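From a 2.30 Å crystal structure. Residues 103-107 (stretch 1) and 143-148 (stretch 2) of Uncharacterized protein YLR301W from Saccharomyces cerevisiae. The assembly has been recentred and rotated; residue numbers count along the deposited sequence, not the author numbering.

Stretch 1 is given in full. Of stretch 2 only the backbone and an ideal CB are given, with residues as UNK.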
# COMPACT_ATOMS: atom_id res chain seq x y z
N TRP A 103 -7.66 -1.42 -9.93
CA TRP A 103 -6.48 -1.59 -10.78
C TRP A 103 -6.02 -3.04 -10.77
O TRP A 103 -6.38 -3.79 -9.86
CB TRP A 103 -5.33 -0.70 -10.32
CG TRP A 103 -5.56 0.73 -10.55
CD1 TRP A 103 -6.65 1.29 -11.15
CD2 TRP A 103 -4.70 1.81 -10.17
NE1 TRP A 103 -6.51 2.66 -11.18
CE2 TRP A 103 -5.32 3.01 -10.59
CE3 TRP A 103 -3.46 1.89 -9.53
CZ2 TRP A 103 -4.75 4.27 -10.37
CZ3 TRP A 103 -2.89 3.14 -9.32
CH2 TRP A 103 -3.53 4.31 -9.74
N ASP A 104 -5.21 -3.42 -11.75
CA ASP A 104 -4.64 -4.77 -11.77
C ASP A 104 -3.86 -5.07 -10.48
O ASP A 104 -3.76 -6.23 -10.06
CB ASP A 104 -3.72 -4.95 -12.98
CG ASP A 104 -4.45 -4.85 -14.31
OD1 ASP A 104 -3.76 -4.71 -15.34
OD2 ASP A 104 -5.71 -4.90 -14.34
N SER A 105 -3.29 -4.04 -9.86
CA SER A 105 -2.49 -4.24 -8.65
C SER A 105 -3.34 -4.63 -7.45
O SER A 105 -2.80 -5.02 -6.41
CB SER A 105 -1.72 -2.98 -8.31
OG SER A 105 -2.63 -1.94 -8.03
N GLY A 106 -4.66 -4.54 -7.60
CA GLY A 106 -5.58 -4.88 -6.53
C GLY A 106 -5.88 -3.71 -5.60
O GLY A 106 -6.67 -3.85 -4.65
N CYS A 107 -5.24 -2.57 -5.85
CA CYS A 107 -5.64 -1.30 -5.24
C CYS A 107 -6.82 -0.71 -5.99
O CYS A 107 -7.20 -1.21 -7.06
CB CYS A 107 -4.49 -0.28 -5.25
SG CYS A 107 -3.24 -0.63 -4.02
N UNK A 143 -3.74 -7.27 0.30
CA UNK A 143 -4.54 -8.37 -0.25
C UNK A 143 -4.40 -8.36 -1.76
O UNK A 143 -4.46 -7.28 -2.37
CB UNK A 143 -6.01 -8.25 0.16
N UNK A 144 -4.21 -9.52 -2.38
CA UNK A 144 -4.22 -9.63 -3.85
C UNK A 144 -3.32 -8.62 -4.58
O UNK A 144 -3.82 -7.82 -5.39
CB UNK A 144 -5.65 -9.46 -4.35
N UNK A 145 -2.00 -8.65 -4.33
CA UNK A 145 -1.10 -7.78 -5.11
C UNK A 145 -1.01 -8.26 -6.55
O UNK A 145 -0.60 -7.49 -7.43
CB UNK A 145 0.30 -7.74 -4.48
N UNK A 146 -1.32 -9.53 -6.78
CA UNK A 146 -1.11 -10.15 -8.09
C UNK A 146 -2.25 -11.06 -8.54
O UNK A 146 -2.05 -12.25 -8.78
CB UNK A 146 0.19 -10.96 -8.07
N UNK A 147 -3.44 -10.48 -8.64
CA UNK A 147 -4.61 -11.19 -9.15
C UNK A 147 -5.04 -12.42 -8.34
O UNK A 147 -5.81 -13.24 -8.83
CB UNK A 147 -4.33 -11.62 -10.59
N UNK A 148 -4.55 -12.54 -7.11
CA UNK A 148 -4.97 -13.66 -6.27
C UNK A 148 -6.46 -13.57 -5.92
O UNK A 148 -7.02 -12.47 -5.84
CB UNK A 148 -4.13 -13.70 -4.99

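Stretch 1 is a tight loop: a type I beta turn runs from Trp-103 to Gly-106, closed by Gly-106 N bonding to Trp-103 O at 2.9 Å. What it offers stretch 2 is mainly backbone, the carbonyl groups of Asp-104, Ser-105 and Gly-106.

At position 143 the CA-to-CB bond points sideways, and nothing of stretch 1 lies within 5.5 Å of the ideal CB. The extended backbone (-107/136) is comfortable for beta-branched residues, but many others would fit. The deposited residue is Val-143, whose carbonyl is linked to stretch 1 through water: water 3, for one, donates to Val-143 O and to Gly-106 O, 2.7 Å each.

Position 144 has left-handed angles, 50/61, which favour glycine, asparagine or aspartate and tolerate other small polar residues. CB points sideways, 5.1 Å from Gly-106 CA, so stretch 1 sets little limit on size. The backbone oxygen is more confined, 3.6 Å from Gly-106 CA; a CB on Gly-106 would fall 2.2 Å from it, and the glycine makes this approach possible. The residue is Ser-144. Its OG donates to the backbone O of residue 148 at 2.9 Å.

At position 145 CB points away from stretch 1, and phi of -70° suits proline as well as many other residues. No hydrogen bond to stretch 1 calls for an N-H here. The residue is Pro-145. Its CA lies 3.5 Å from Ser-105 O in a CA-H...O contact. Ser-105 O and Pro-145 O, 3.5 Å apart, are two acceptors and not hydrogen-bonded.

Position 146 also directs CB away; stretch 1 does not restrict the side chain, and many residues would serve. Asparagine tolerates the angles, -138/59. It is Asn-146, chi1 t; its backbone N-H is held by the side chain of position 148.

Position 147 again has left-handed angles, 62/16, for which glycine and asparagine are the classic choices. CB points sideways, 5.5 Å from Asp-104 O, with no partner there that demands a particular side chain. Asn-147 occupies it, and the backbone does the joining: water 1 accepts from Asn-147 N at 2.6 Å and donates to Asp-104 O at 2.9 Å and Ser-144 O at 2.6 Å, bridging the two stretches.

At position 148 CB points sideways, nothing of stretch 1 lies within 5.5 Å of the ideal CB, and the side chain makes no contact with stretch 1. An acceptor long enough to fold back suits it, and Glu-148 supplies one: Asn-146 N donates to Glu-148 OE1 at 2.7 Å.

Stretch 2 143-148: VSPNNE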
# COMPACT_ATOMS: atom_id res chain seq x y z
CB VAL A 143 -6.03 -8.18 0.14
CG1 VAL A 143 -6.97 -8.64 -0.98
CG2 VAL A 143 -6.35 -8.87 1.45
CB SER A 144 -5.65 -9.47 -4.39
OG SER A 144 -6.53 -10.42 -3.82
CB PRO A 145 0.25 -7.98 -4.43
CG PRO A 145 0.16 -9.37 -3.81
CD PRO A 145 -1.26 -9.48 -3.35
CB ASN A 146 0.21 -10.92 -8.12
CG ASN A 146 0.62 -11.34 -9.51
OD1 ASN A 146 0.34 -10.65 -10.49
ND2 ASN A 146 1.27 -12.49 -9.62
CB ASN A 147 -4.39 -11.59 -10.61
CG ASN A 147 -5.69 -11.80 -11.36
OD1 ASN A 147 -5.97 -12.90 -11.85
ND2 ASN A 147 -6.50 -10.75 -11.46
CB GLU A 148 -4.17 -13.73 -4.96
CG GLU A 148 -2.69 -13.97 -5.13
CD GLU A 148 -1.91 -12.68 -5.32
OE1 GLU A 148 -2.51 -11.61 -5.58
OE2 GLU A 148 -0.68 -12.73 -5.19
O HOH W 1 -4.26 -8.15 -7.88
O HOH W 2 -3.13 -5.31 -3.62
O HOH W 3 -6.76 -6.22 -3.42
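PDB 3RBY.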